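Local atomic coordinates of periplasmic cell division protein (SufI) (Aquifex aeolicus, PDB entry 6SYY), a protein that binds copper ions and, as a multicopper oxidase of the laccase kind, probably couples substrate oxidation to the reduction of dioxygen. Residues 124-129 against 501-506; 120-125 against 145-150; 493-498 against 521-526; 132-137 against 422-427; 396-401 against 428-433. One frame throughout, in Å; residues are numbered along the deposited sequence.

Contact 1 of 5, residues 124-129 against 501-506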
# COMPACT_ATOMS: atom_id res chain seq x y z
N ALA A 124 12.68 -3.03 -8.86
CA ALA A 124 13.74 -2.07 -9.08
C ALA A 124 15.07 -2.66 -8.63
O ALA A 124 15.10 -3.56 -7.78
CB ALA A 124 13.48 -0.77 -8.30
N PRO A 125 16.18 -2.19 -9.19
CA PRO A 125 17.48 -2.48 -8.57
C PRO A 125 17.47 -1.92 -7.16
O PRO A 125 16.95 -0.82 -6.91
CB PRO A 125 18.49 -1.77 -9.47
CG PRO A 125 17.76 -1.53 -10.76
CD PRO A 125 16.32 -1.34 -10.39
N TRP A 126 18.02 -2.68 -6.22
CA TRP A 126 17.74 -2.40 -4.81
C TRP A 126 18.37 -1.10 -4.34
O TRP A 126 17.87 -0.50 -3.38
CB TRP A 126 18.18 -3.57 -3.94
CG TRP A 126 19.65 -3.67 -3.72
CD1 TRP A 126 20.59 -4.06 -4.61
CD2 TRP A 126 20.34 -3.39 -2.50
NE1 TRP A 126 21.84 -4.03 -4.03
CE2 TRP A 126 21.70 -3.63 -2.73
CE3 TRP A 126 19.93 -2.96 -1.23
CZ2 TRP A 126 22.66 -3.45 -1.74
CZ3 TRP A 126 20.88 -2.78 -0.25
CH2 TRP A 126 22.24 -3.03 -0.51
N LYS A 127 19.44 -0.64 -4.99
CA LYS A 127 19.96 0.68 -4.67
C LYS A 127 19.05 1.79 -5.18
O LYS A 127 19.27 2.96 -4.83
CB LYS A 127 21.38 0.83 -5.23
CG LYS A 127 22.30 -0.27 -4.74
CD LYS A 127 23.66 -0.27 -5.41
CE LYS A 127 24.53 -1.39 -4.84
NZ LYS A 127 25.88 -1.44 -5.47
N SER A 128 18.05 1.46 -5.99
CA SER A 128 17.03 2.40 -6.42
C SER A 128 15.69 2.14 -5.75
O SER A 128 14.70 2.79 -6.09
CB SER A 128 16.85 2.35 -7.94
OG SER A 128 18.06 2.67 -8.61
N ASP A 129 15.65 1.21 -4.80
CA ASP A 129 14.41 0.74 -4.19
C ASP A 129 14.05 1.48 -2.91
O ASP A 129 12.86 1.55 -2.56
CB ASP A 129 14.51 -0.77 -3.91
CG ASP A 129 13.29 -1.33 -3.22
OD1 ASP A 129 12.17 -1.16 -3.76
OD2 ASP A 129 13.44 -1.94 -2.15
N GLU A 501 23.58 -7.49 -11.29
CA GLU A 501 24.16 -7.58 -9.96
C GLU A 501 23.18 -8.28 -9.03
O GLU A 501 21.97 -8.27 -9.25
CB GLU A 501 24.51 -6.20 -9.38
CG GLU A 501 25.77 -5.57 -9.91
CD GLU A 501 26.17 -4.35 -9.11
OE1 GLU A 501 25.28 -3.73 -8.49
OE2 GLU A 501 27.37 -4.01 -9.10
N HIS A 502 23.72 -8.89 -7.97
CA HIS A 502 22.86 -9.47 -6.95
C HIS A 502 22.02 -8.38 -6.29
O HIS A 502 22.36 -7.20 -6.32
CB HIS A 502 23.70 -10.22 -5.91
CG HIS A 502 24.55 -9.32 -5.06
ND1 HIS A 502 25.83 -8.95 -5.42
CD2 HIS A 502 24.30 -8.72 -3.87
CE1 HIS A 502 26.33 -8.17 -4.49
NE2 HIS A 502 25.43 -8.01 -3.54
N GLN A 503 20.91 -8.80 -5.70
CA GLN A 503 19.92 -7.88 -5.15
C GLN A 503 19.70 -8.18 -3.67
O GLN A 503 19.65 -9.34 -3.26
CB GLN A 503 18.59 -7.99 -5.90
CG GLN A 503 18.70 -7.67 -7.37
CD GLN A 503 19.10 -6.23 -7.61
OE1 GLN A 503 18.53 -5.31 -7.03
NE2 GLN A 503 20.10 -6.03 -8.47
N ILE A 504 19.57 -7.12 -2.88
CA ILE A 504 19.26 -7.22 -1.46
C ILE A 504 17.87 -6.63 -1.26
O ILE A 504 17.67 -5.42 -1.40
CB ILE A 504 20.29 -6.49 -0.59
CG1 ILE A 504 21.69 -7.06 -0.86
CG2 ILE A 504 19.92 -6.61 0.87
CD1 ILE A 504 21.78 -8.56 -0.68
N TYR A 505 16.91 -7.49 -0.93
CA TYR A 505 15.53 -7.08 -0.79
C TYR A 505 15.06 -7.34 0.64
O TYR A 505 15.53 -8.26 1.31
CB TYR A 505 14.64 -7.82 -1.79
CG TYR A 505 14.84 -7.37 -3.22
CD1 TYR A 505 14.90 -6.02 -3.54
CD2 TYR A 505 14.98 -8.30 -4.25
CE1 TYR A 505 15.08 -5.60 -4.84
CE2 TYR A 505 15.16 -7.88 -5.56
CZ TYR A 505 15.21 -6.53 -5.85
OH TYR A 505 15.39 -6.12 -7.15
N LEU A 506 14.12 -6.52 1.09
CA LEU A 506 13.57 -6.65 2.43
C LEU A 506 12.42 -7.64 2.45
O LEU A 506 11.73 -7.85 1.45
CB LEU A 506 13.08 -5.30 2.94
CG LEU A 506 14.16 -4.26 3.25
CD1 LEU A 506 13.50 -2.97 3.67
CD2 LEU A 506 15.08 -4.78 4.33
O HOH W 1 15.30 -3.76 -0.92
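Trp126 lies with one indole face on Ile504, the two side chains side by side and pointing the same way. Ile504 CB sits 3.5 Å from the centroid of the Trp126 six-membered ring, 10° off its normal, a CH-pi contact; Lys127 CG lies over the opposite face, toward the rim. A chi1 of 76° puts Trp126 CG between the backbone N and the carbonyl carbon, on the side of Ile504. The Gln503 amide plane stands 79° from that ring, and Gln503 OE1 accepts from Trp126 N at 2.8 Å. Here the loop after strand 117-120, in the first cupredoxin-like domain, meets strand 503-509 of the last, near the trinuclear copper site, where Asp129 OD2 bonds to His456 ND1 and Asp129 O to His118 ND1, both histidines being copper ligands. An alanine for Trp126 would probably leave Ile504 without its aromatic cover and open a gap between the domains. Tyr505 OH donates to Ala124 O at 2.7 Å, and a water donates to Asp129 OD2 and Ile504 O.

Contact 2 of 5, residues 120-125 against 145-150. With CU (copper (II) ion), chain E.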
# COMPACT_ATOMS: atom_id res chain seq x y z
N HIS A 120 7.10 1.40 -2.95
CA HIS A 120 6.47 0.15 -2.53
C HIS A 120 5.78 -0.52 -3.70
O HIS A 120 4.89 0.06 -4.34
CB HIS A 120 5.48 0.44 -1.39
CG HIS A 120 4.82 -0.78 -0.81
ND1 HIS A 120 4.62 -0.93 0.54
CD2 HIS A 120 4.29 -1.88 -1.40
CE1 HIS A 120 4.00 -2.08 0.77
NE2 HIS A 120 3.79 -2.67 -0.39
N GLY A 121 6.18 -1.76 -3.98
CA GLY A 121 5.62 -2.54 -5.07
C GLY A 121 6.46 -2.55 -6.32
O GLY A 121 6.18 -3.36 -7.22
N PHE A 122 7.48 -1.70 -6.42
CA PHE A 122 8.30 -1.64 -7.62
C PHE A 122 9.24 -2.83 -7.72
O PHE A 122 9.80 -3.29 -6.72
CB PHE A 122 9.12 -0.34 -7.65
CG PHE A 122 8.35 0.87 -8.11
CD1 PHE A 122 6.97 0.93 -7.99
CD2 PHE A 122 9.02 1.95 -8.66
CE1 PHE A 122 6.28 2.05 -8.41
CE2 PHE A 122 8.33 3.07 -9.08
CZ PHE A 122 6.96 3.13 -8.96
N ARG A 123 9.42 -3.33 -8.94
CA ARG A 123 10.57 -4.15 -9.29
C ARG A 123 11.68 -3.20 -9.71
O ARG A 123 11.61 -2.60 -10.79
CB ARG A 123 10.23 -5.13 -10.40
CG ARG A 123 9.18 -6.15 -10.04
CD ARG A 123 8.61 -6.82 -11.28
NE ARG A 123 7.60 -7.81 -10.93
CZ ARG A 123 7.82 -9.12 -10.92
NH1 ARG A 123 9.01 -9.60 -11.26
NH2 ARG A 123 6.84 -9.95 -10.58
N ALA A 124 12.68 -3.03 -8.86
CA ALA A 124 13.74 -2.07 -9.08
C ALA A 124 15.07 -2.66 -8.63
O ALA A 124 15.10 -3.56 -7.78
CB ALA A 124 13.48 -0.77 -8.30
N PRO A 125 16.18 -2.19 -9.19
CA PRO A 125 17.48 -2.48 -8.57
C PRO A 125 17.47 -1.92 -7.16
O PRO A 125 16.95 -0.82 -6.91
CB PRO A 125 18.49 -1.77 -9.47
CG PRO A 125 17.76 -1.53 -10.76
CD PRO A 125 16.32 -1.34 -10.39
N PRO A 145 19.67 5.85 -8.72
CA PRO A 145 20.10 5.53 -10.08
C PRO A 145 18.90 5.28 -10.99
O PRO A 145 17.89 4.71 -10.56
CB PRO A 145 20.95 4.27 -9.90
CG PRO A 145 21.43 4.34 -8.49
CD PRO A 145 20.34 5.01 -7.71
N ASP A 146 19.01 5.72 -12.24
CA ASP A 146 17.96 5.50 -13.22
C ASP A 146 17.58 4.02 -13.28
O ASP A 146 18.43 3.14 -13.14
CB ASP A 146 18.42 5.95 -14.61
CG ASP A 146 18.47 7.46 -14.75
OD1 ASP A 146 18.15 8.17 -13.76
OD2 ASP A 146 18.82 7.95 -15.85
N PHE A 147 16.29 3.76 -13.46
CA PHE A 147 15.85 2.41 -13.78
C PHE A 147 14.56 2.50 -14.59
O PHE A 147 13.91 3.54 -14.66
CB PHE A 147 15.67 1.55 -12.53
CG PHE A 147 14.58 2.02 -11.61
CD1 PHE A 147 14.80 3.06 -10.72
CD2 PHE A 147 13.34 1.39 -11.60
CE1 PHE A 147 13.80 3.48 -9.87
CE2 PHE A 147 12.33 1.81 -10.75
CZ PHE A 147 12.56 2.86 -9.88
N THR A 148 14.21 1.38 -15.22
CA THR A 148 13.02 1.29 -16.05
C THR A 148 11.85 0.76 -15.24
O THR A 148 11.98 -0.22 -14.51
CB THR A 148 13.29 0.38 -17.25
OG1 THR A 148 14.43 0.86 -17.98
CG2 THR A 148 12.08 0.35 -18.18
N ILE A 149 10.70 1.42 -15.38
CA ILE A 149 9.46 0.93 -14.78
C ILE A 149 9.02 -0.31 -15.55
O ILE A 149 8.67 -0.23 -16.72
CB ILE A 149 8.37 2.00 -14.79
CG1 ILE A 149 8.85 3.25 -14.04
CG2 ILE A 149 7.08 1.45 -14.18
CD1 ILE A 149 9.37 2.97 -12.65
N ILE A 150 9.03 -1.47 -14.88
CA ILE A 150 8.68 -2.74 -15.51
C ILE A 150 7.47 -3.39 -14.86
O ILE A 150 7.16 -4.54 -15.17
CB ILE A 150 9.88 -3.71 -15.52
CG1 ILE A 150 10.30 -4.04 -14.08
CG2 ILE A 150 11.05 -3.10 -16.29
CD1 ILE A 150 11.48 -4.99 -14.00
CU CU E . 5.30 0.06 2.10
O HOH W 2 9.47 -1.12 -12.19
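The Phe147 ring carries Ala124 CB over one face and meets Phe122 CD2 at its edge. The methyl carbon Ala124 CB lies 4.0 Å from the centroid of the Phe147 ring, 22° off the normal, a CH-pi contact displaced toward the rim. Phe122 in turn receives Phe147 CZ at its own edge, near the ring plane, with 3.9 Å between Phe122 CD2 and Phe147 CZ; the two side chains cross at about a right angle. All this belongs to the first cupredoxin-like domain of the multicopper oxidase, where the loop leaving strand 117-120 packs on the short, weakly bonded strand 147-148. At the end of strand 117-120, just before that loop, His120 ND1 binds a copper ion at 2.0 Å, and His159 and His510 also bind this metal.

Pro125 CD rests 3.7 Å from Phe147 CB, while Ile149 CD1 reaches Phe122 CE2 at 3.7 Å. An alanine in place of Phe147 would probably open a gap beside Ala124 and leave the Phe122 edge without its aromatic neighbour. Toward the partly exposed end Arg123 CB meets Ile150 CD1 at 3.8 Å, and Arg123 NE is hydrogen-bonded to Gln459 OE1. No direct hydrogen bond spans the segments; instead a water accepts from Ile150 N at 2.7 Å and donates to Arg123 O at 3.0 Å.

Contact 3 of 5, residues 493-498 against 521-526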
# COMPACT_ATOMS: atom_id res chain seq x y z
N VAL A 493 6.65 -17.07 -5.48
CA VAL A 493 7.44 -15.94 -5.97
C VAL A 493 8.34 -16.42 -7.09
O VAL A 493 9.15 -17.34 -6.90
CB VAL A 493 8.28 -15.29 -4.86
CG1 VAL A 493 8.63 -13.85 -5.23
CG2 VAL A 493 7.55 -15.36 -3.52
N ASP A 494 8.21 -15.81 -8.27
CA ASP A 494 9.15 -16.01 -9.36
C ASP A 494 10.21 -14.93 -9.23
O ASP A 494 9.99 -13.77 -9.60
CB ASP A 494 8.46 -15.96 -10.71
CG ASP A 494 9.42 -16.16 -11.88
OD1 ASP A 494 10.63 -16.37 -11.65
OD2 ASP A 494 8.96 -16.10 -13.04
N MET A 495 11.38 -15.30 -8.71
CA MET A 495 12.43 -14.33 -8.40
C MET A 495 13.37 -14.17 -9.59
O MET A 495 14.56 -14.48 -9.55
CB MET A 495 13.18 -14.75 -7.14
CG MET A 495 12.29 -14.76 -5.90
SD MET A 495 13.20 -14.99 -4.35
CE MET A 495 11.90 -14.73 -3.16
N SER A 496 12.80 -13.65 -10.68
CA SER A 496 13.53 -13.37 -11.91
C SER A 496 13.68 -11.86 -12.06
O SER A 496 12.68 -11.13 -12.02
CB SER A 496 12.81 -13.98 -13.11
OG SER A 496 13.61 -13.94 -14.28
N HIS A 497 14.91 -11.39 -12.24
CA HIS A 497 15.18 -9.96 -12.35
C HIS A 497 16.16 -9.71 -13.49
O HIS A 497 17.03 -10.55 -13.77
CB HIS A 497 15.74 -9.38 -11.05
CG HIS A 497 17.12 -9.86 -10.70
ND1 HIS A 497 18.26 -9.35 -11.27
CD2 HIS A 497 17.53 -10.82 -9.83
CE1 HIS A 497 19.32 -9.96 -10.78
NE2 HIS A 497 18.91 -10.86 -9.90
N PRO A 498 16.05 -8.56 -14.16
CA PRO A 498 16.88 -8.30 -15.35
C PRO A 498 18.17 -7.54 -15.08
O PRO A 498 18.71 -6.91 -15.99
CB PRO A 498 15.94 -7.47 -16.23
CG PRO A 498 15.17 -6.67 -15.23
CD PRO A 498 14.97 -7.56 -14.02
N VAL A 521 13.83 -8.39 7.76
CA VAL A 521 15.08 -9.07 7.41
C VAL A 521 15.41 -8.77 5.95
O VAL A 521 14.58 -8.28 5.19
CB VAL A 521 15.02 -10.60 7.63
CG1 VAL A 521 14.87 -10.94 9.10
CG2 VAL A 521 13.89 -11.21 6.81
N ASN A 522 16.64 -9.08 5.57
CA ASN A 522 17.04 -9.09 4.17
C ASN A 522 16.92 -10.50 3.62
O ASN A 522 17.05 -11.49 4.34
CB ASN A 522 18.49 -8.62 3.99
CG ASN A 522 18.74 -7.20 4.46
OD1 ASN A 522 17.92 -6.31 4.26
ND2 ASN A 522 19.89 -6.98 5.08
N TYR A 523 16.67 -10.58 2.31
CA TYR A 523 16.97 -11.79 1.56
C TYR A 523 17.71 -11.36 0.29
O TYR A 523 17.73 -10.18 -0.07
CB TYR A 523 15.71 -12.62 1.24
CG TYR A 523 14.80 -12.05 0.17
CD1 TYR A 523 14.87 -12.50 -1.14
CD2 TYR A 523 13.87 -11.06 0.48
CE1 TYR A 523 14.04 -11.98 -2.12
CE2 TYR A 523 13.04 -10.54 -0.50
CZ TYR A 523 13.13 -11.00 -1.80
OH TYR A 523 12.30 -10.50 -2.78
N ARG A 524 18.34 -12.33 -0.36
CA ARG A 524 19.25 -12.05 -1.46
C ARG A 524 18.83 -12.84 -2.69
O ARG A 524 18.46 -14.01 -2.59
CB ARG A 524 20.69 -12.39 -1.08
CG ARG A 524 21.73 -12.03 -2.12
CD ARG A 524 23.11 -12.52 -1.68
NE ARG A 524 24.09 -12.51 -2.76
CZ ARG A 524 25.19 -11.77 -2.77
NH1 ARG A 524 25.46 -10.97 -1.74
NH2 ARG A 524 26.02 -11.83 -3.80
N VAL A 525 18.90 -12.19 -3.85
CA VAL A 525 18.74 -12.86 -5.14
C VAL A 525 19.97 -12.53 -5.98
O VAL A 525 20.26 -11.36 -6.21
CB VAL A 525 17.46 -12.43 -5.88
CG1 VAL A 525 17.29 -13.27 -7.14
CG2 VAL A 525 16.25 -12.53 -4.97
N ASN A 526 20.68 -13.57 -6.43
CA ASN A 526 21.93 -13.36 -7.14
C ASN A 526 21.66 -12.86 -8.56
O ASN A 526 20.52 -12.77 -9.02
CB ASN A 526 22.75 -14.64 -7.15
CG ASN A 526 23.19 -15.06 -5.76
OD1 ASN A 526 23.64 -14.23 -4.97
ND2 ASN A 526 23.03 -16.34 -5.45
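Strand 488-495 approaches strand 520-525 with Met495 and Val525 nearest, their CA atoms 7.3 Å apart, and Met495 forms the centre of an inverse gamma turn. Met495 and Tyr523 reach toward each other tip to tip: Met495 CE lies 3.6 Å from Tyr523 CE1, and Met495 SD is 5.0 Å from the ring centroid of Tyr523, an oblique Met-aromatic contact. The thioether also passes Val525, with Met495 SD 4.0 Å from Val525 CG2. These strands belong to different sheets of the last cupredoxin-like domain, and the buried side chains fill part of its beta-sandwich interior. Tyr523 OH is held by the carbonyl oxygen of His456, a copper ligand. Beyond the turn His497 CG lies between its backbone N and carbonyl carbon (chi1 68°), on the side of Val525, and Val525 CG1 meets the imidazole edge 3.6 Å from His497 CD2. His497 NE2 donates to Asn526 O at 2.6 Å from 37° above the carbonyl plane. His497 ND1 is engaged by Tyr499 N, fixing both ring nitrogens.

Contact 4 of 5, residues 132-137 against 422-427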
# COMPACT_ATOMS: atom_id res chain seq x y z
N PRO A 132 16.78 0.76 3.84
CA PRO A 132 17.24 1.56 4.99
C PRO A 132 18.74 1.81 5.02
O PRO A 132 19.17 2.83 5.58
CB PRO A 132 16.78 0.73 6.19
CG PRO A 132 15.66 -0.08 5.70
CD PRO A 132 15.94 -0.37 4.26
N TYR A 133 19.55 0.92 4.44
CA TYR A 133 21.00 1.14 4.42
C TYR A 133 21.36 2.44 3.74
O TYR A 133 22.39 3.05 4.06
CB TYR A 133 21.72 -0.02 3.72
CG TYR A 133 21.64 -1.36 4.42
CD1 TYR A 133 21.31 -1.44 5.77
CD2 TYR A 133 21.91 -2.53 3.74
CE1 TYR A 133 21.24 -2.66 6.41
CE2 TYR A 133 21.85 -3.76 4.37
CZ TYR A 133 21.51 -3.82 5.71
OH TYR A 133 21.44 -5.04 6.34
N TYR A 134 20.54 2.89 2.79
CA TYR A 134 20.83 4.06 1.97
C TYR A 134 20.18 5.33 2.49
O TYR A 134 20.26 6.37 1.83
CB TYR A 134 20.38 3.80 0.53
CG TYR A 134 21.26 2.81 -0.17
CD1 TYR A 134 22.54 3.17 -0.57
CD2 TYR A 134 20.84 1.52 -0.41
CE1 TYR A 134 23.37 2.27 -1.21
CE2 TYR A 134 21.66 0.60 -1.04
CZ TYR A 134 22.93 0.99 -1.44
OH TYR A 134 23.77 0.09 -2.07
N ALA A 135 19.54 5.28 3.65
CA ALA A 135 18.91 6.47 4.22
C ALA A 135 19.94 7.58 4.37
O ALA A 135 21.10 7.33 4.71
CB ALA A 135 18.28 6.14 5.57
N VAL A 136 19.52 8.80 4.09
CA VAL A 136 20.40 9.96 4.11
C VAL A 136 20.00 10.87 5.27
O VAL A 136 18.84 10.88 5.70
CB VAL A 136 20.37 10.72 2.77
CG1 VAL A 136 20.80 9.81 1.64
CG2 VAL A 136 18.99 11.29 2.51
N LYS A 137 20.97 11.62 5.76
CA LYS A 137 20.75 12.52 6.88
C LYS A 137 19.95 13.75 6.44
O LYS A 137 19.78 14.02 5.25
CB LYS A 137 22.09 12.95 7.49
CG LYS A 137 22.95 11.81 8.01
CD LYS A 137 24.27 12.33 8.58
CE LYS A 137 24.95 11.28 9.44
NZ LYS A 137 25.23 10.03 8.69
N GLN A 422 28.86 -4.89 7.96
CA GLN A 422 30.22 -4.48 7.65
C GLN A 422 30.35 -4.03 6.20
O GLN A 422 31.13 -3.12 5.90
CB GLN A 422 31.19 -5.64 7.94
CG GLN A 422 31.08 -6.19 9.36
CD GLN A 422 31.43 -7.67 9.46
OE1 GLN A 422 31.34 -8.41 8.48
NE2 GLN A 422 31.84 -8.11 10.65
N ASP A 423 29.58 -4.64 5.31
CA ASP A 423 29.54 -4.28 3.89
C ASP A 423 28.08 -4.29 3.46
O ASP A 423 27.47 -5.36 3.38
CB ASP A 423 30.37 -5.27 3.06
CG ASP A 423 30.32 -4.98 1.57
OD1 ASP A 423 29.80 -3.92 1.16
OD2 ASP A 423 30.81 -5.83 0.80
N ILE A 424 27.51 -3.11 3.18
CA ILE A 424 26.09 -3.06 2.85
C ILE A 424 25.80 -3.74 1.52
O ILE A 424 24.65 -4.07 1.23
CB ILE A 424 25.55 -1.61 2.83
CG1 ILE A 424 26.00 -0.87 1.57
CG2 ILE A 424 25.98 -0.86 4.08
CD1 ILE A 424 25.21 0.40 1.32
N ASN A 425 26.83 -3.98 0.70
CA ASN A 425 26.65 -4.74 -0.53
C ASN A 425 26.59 -6.24 -0.30
O ASN A 425 26.12 -6.97 -1.17
CB ASN A 425 27.77 -4.42 -1.52
CG ASN A 425 27.71 -3.00 -2.03
OD1 ASN A 425 26.63 -2.49 -2.36
ND2 ASN A 425 28.86 -2.34 -2.09
N ASN A 426 27.07 -6.72 0.85
CA ASN A 426 27.01 -8.14 1.20
C ASN A 426 26.60 -8.27 2.66
O ASN A 426 27.38 -8.72 3.51
CB ASN A 426 28.35 -8.82 0.93
CG ASN A 426 28.72 -8.79 -0.54
OD1 ASN A 426 28.26 -9.62 -1.33
ND2 ASN A 426 29.55 -7.82 -0.92
N PRO A 427 25.35 -7.91 2.99
CA PRO A 427 24.92 -7.97 4.39
C PRO A 427 24.42 -9.35 4.77
O PRO A 427 24.39 -10.26 3.93
CB PRO A 427 23.78 -6.95 4.43
CG PRO A 427 23.13 -7.14 3.08
CD PRO A 427 24.26 -7.47 2.11
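Apolar contacts carry the meeting of Tyr133 and Tyr134 with Ile424 and Pro427. Ile424 CD1 touches the phenol end of Tyr134, 3.6 Å from Tyr134 CZ, and its side chain slides oppositely past Tyr133, Ile424 CB standing 3.9 Å from Tyr133 CD2. CG1 of Ile424, between backbone N and carbonyl carbon (chi1 76°), lies on the Tyr134 side, and an extended chi2 (165°) carries CD1 on to that ring. Pro427 lies obliquely across Tyr133, with Pro427 CB 3.7 Å from Tyr133 CE2 and CG at the edge of that ring. Two loops of the first and last cupredoxin-like domains thus meet near the protein surface, where a 3-10 segment (132-134) faces a type I beta turn from Asp423 to Asn426.

Polar bonds shape the turn itself. Asp423 OD1 accepts from Asn425 N at 3.0 Å, an Asx turn, and Asp423 OD2 accepts from Asn426 ND2 at 2.9 Å. Tyr133 OH is hydrogen-bonded to Tyr418 O and Asn522 ND2, whereas Ile424 O is buried without a polar partner.

Contact 5 of 5, residues 396-401 against 428-433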
# COMPACT_ATOMS: atom_id res chain seq x y z
N GLN A 396 10.55 -22.03 1.28
CA GLN A 396 11.19 -21.23 2.32
C GLN A 396 10.13 -20.98 3.39
O GLN A 396 9.17 -20.24 3.15
CB GLN A 396 11.73 -19.92 1.74
CG GLN A 396 12.96 -19.39 2.44
CD GLN A 396 14.13 -20.35 2.36
OE1 GLN A 396 14.76 -20.50 1.31
NE2 GLN A 396 14.42 -21.02 3.47
N ARG A 397 10.29 -21.60 4.56
CA ARG A 397 9.33 -21.45 5.64
C ARG A 397 9.72 -20.26 6.51
O ARG A 397 10.82 -20.23 7.07
CB ARG A 397 9.21 -22.71 6.48
CG ARG A 397 8.30 -22.53 7.68
CD ARG A 397 7.97 -23.84 8.32
NE ARG A 397 9.18 -24.57 8.69
CZ ARG A 397 9.20 -25.86 9.00
NH1 ARG A 397 8.07 -26.56 8.98
NH2 ARG A 397 10.34 -26.45 9.33
N ILE A 398 8.81 -19.30 6.63
CA ILE A 398 9.02 -18.07 7.37
C ILE A 398 8.08 -18.12 8.57
O ILE A 398 6.87 -17.93 8.44
CB ILE A 398 8.74 -16.83 6.50
CG1 ILE A 398 9.67 -16.83 5.29
CG2 ILE A 398 8.91 -15.56 7.32
CD1 ILE A 398 11.13 -16.89 5.64
N THR A 399 8.64 -18.37 9.75
CA THR A 399 7.85 -18.50 10.97
C THR A 399 7.83 -17.17 11.71
O THR A 399 8.89 -16.63 12.05
CB THR A 399 8.39 -19.60 11.87
OG1 THR A 399 8.32 -20.85 11.18
CG2 THR A 399 7.57 -19.67 13.14
N LEU A 400 6.63 -16.65 11.95
CA LEU A 400 6.43 -15.43 12.71
C LEU A 400 6.23 -15.81 14.17
O LEU A 400 5.19 -16.36 14.54
CB LEU A 400 5.24 -14.64 12.19
CG LEU A 400 5.06 -14.51 10.68
CD1 LEU A 400 3.85 -13.65 10.36
CD2 LEU A 400 6.31 -13.96 10.03
N GLY A 401 7.23 -15.53 15.01
CA GLY A 401 7.14 -15.76 16.43
C GLY A 401 7.21 -14.45 17.20
O GLY A 401 7.25 -13.36 16.62
N LYS A 428 24.02 -9.51 6.03
CA LYS A 428 23.32 -10.72 6.42
C LYS A 428 22.00 -10.83 5.67
O LYS A 428 21.29 -9.84 5.47
CB LYS A 428 23.07 -10.72 7.94
CG LYS A 428 22.35 -11.95 8.45
CD LYS A 428 22.29 -12.00 9.97
CE LYS A 428 21.48 -13.21 10.43
NZ LYS A 428 21.57 -13.47 11.90
N VAL A 429 21.69 -12.03 5.20
CA VAL A 429 20.42 -12.32 4.55
C VAL A 429 19.81 -13.53 5.23
O VAL A 429 20.52 -14.46 5.64
CB VAL A 429 20.57 -12.57 3.03
CG1 VAL A 429 21.06 -11.31 2.33
CG2 VAL A 429 21.51 -13.74 2.76
N LEU A 430 18.48 -13.52 5.38
CA LEU A 430 17.80 -14.67 5.96
C LEU A 430 17.93 -15.89 5.06
O LEU A 430 18.16 -17.01 5.54
CB LEU A 430 16.33 -14.35 6.21
CG LEU A 430 15.57 -15.44 6.96
CD1 LEU A 430 16.12 -15.59 8.37
CD2 LEU A 430 14.07 -15.15 6.99
N PHE A 431 17.79 -15.70 3.75
CA PHE A 431 17.97 -16.77 2.79
C PHE A 431 18.42 -16.15 1.48
O PHE A 431 18.29 -14.94 1.26
CB PHE A 431 16.68 -17.59 2.60
CG PHE A 431 15.53 -16.80 2.03
CD1 PHE A 431 14.67 -16.11 2.87
CD2 PHE A 431 15.33 -16.74 0.66
CE1 PHE A 431 13.62 -15.38 2.35
CE2 PHE A 431 14.28 -16.00 0.14
CZ PHE A 431 13.42 -15.32 0.99
N GLU A 432 18.95 -17.00 0.60
CA GLU A 432 19.51 -16.57 -0.67
C GLU A 432 18.95 -17.44 -1.78
O GLU A 432 18.77 -18.65 -1.60
CB GLU A 432 21.04 -16.65 -0.63
CG GLU A 432 21.73 -16.21 -1.90
CD GLU A 432 23.24 -16.20 -1.75
OE1 GLU A 432 23.72 -16.23 -0.59
OE2 GLU A 432 23.95 -16.17 -2.77
N GLN A 433 18.67 -16.82 -2.93
CA GLN A 433 18.16 -17.53 -4.09
C GLN A 433 18.96 -17.12 -5.33
O GLN A 433 19.59 -16.06 -5.37
CB GLN A 433 16.66 -17.24 -4.32
CG GLN A 433 15.77 -17.55 -3.13
CD GLN A 433 15.71 -19.03 -2.82
OE1 GLN A 433 16.06 -19.87 -3.64
NE2 GLN A 433 15.26 -19.36 -1.61
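A bend at the second torsion of Gln396 (chi2 61°) turns CD back toward Phe431 CB and CG, while Phe431 CG, between its backbone N and carbonyl carbon, is directed to the Gln396 side. Gln396 lies on strand 394-402 and Phe431 in the segment that runs into strand 432-433, edge strand of the other sheet, so the contact bridges the two sheets of the last cupredoxin-like domain. Gln396 CG lies over one face of the aromatic ring in a CH-pi contact, 3.8 Å from the Phe431 centroid and 16° off the normal. The Gln396 amide plane is turned only 19° from that ring, and the two side chains slide past each other in opposite directions, bringing Gln396 CD to 3.8 Å from Phe431 CB. The Phe431 ring also meets Tyr523, their planes being nearly parallel. Farther along strand 394-402, Ile398 reaches the same loop through its terminal methyl and crosses Leu430 obliquely. Ile398 CD1 approaches Leu430 CD2 to 3.7 Å and, more loosely, Phe431 CE1 at 4.4 Å.

From the N terminus, contact 2 closes first, a short loop of the first domain from 120-125 to 145-150. Contact 1 starts from the same stretch, sharing Ala124 and Pro125, but spans 371 intervening residues to strand 503-509, joining the first domain to the last. Contact 4, between 132-137 and 422-427, falls wholly within that span, and its segments alternate with those of contacts 2 and 5. Contact 5 also lies within the span of contact 1 and closes before contact 3 opens; both bridge the sheets of the last domain. Contacts 1 and 3 cross, meeting where strands 503-509 and 520-525 pair, while strand 432-433 of contact 5 flanks 520-525.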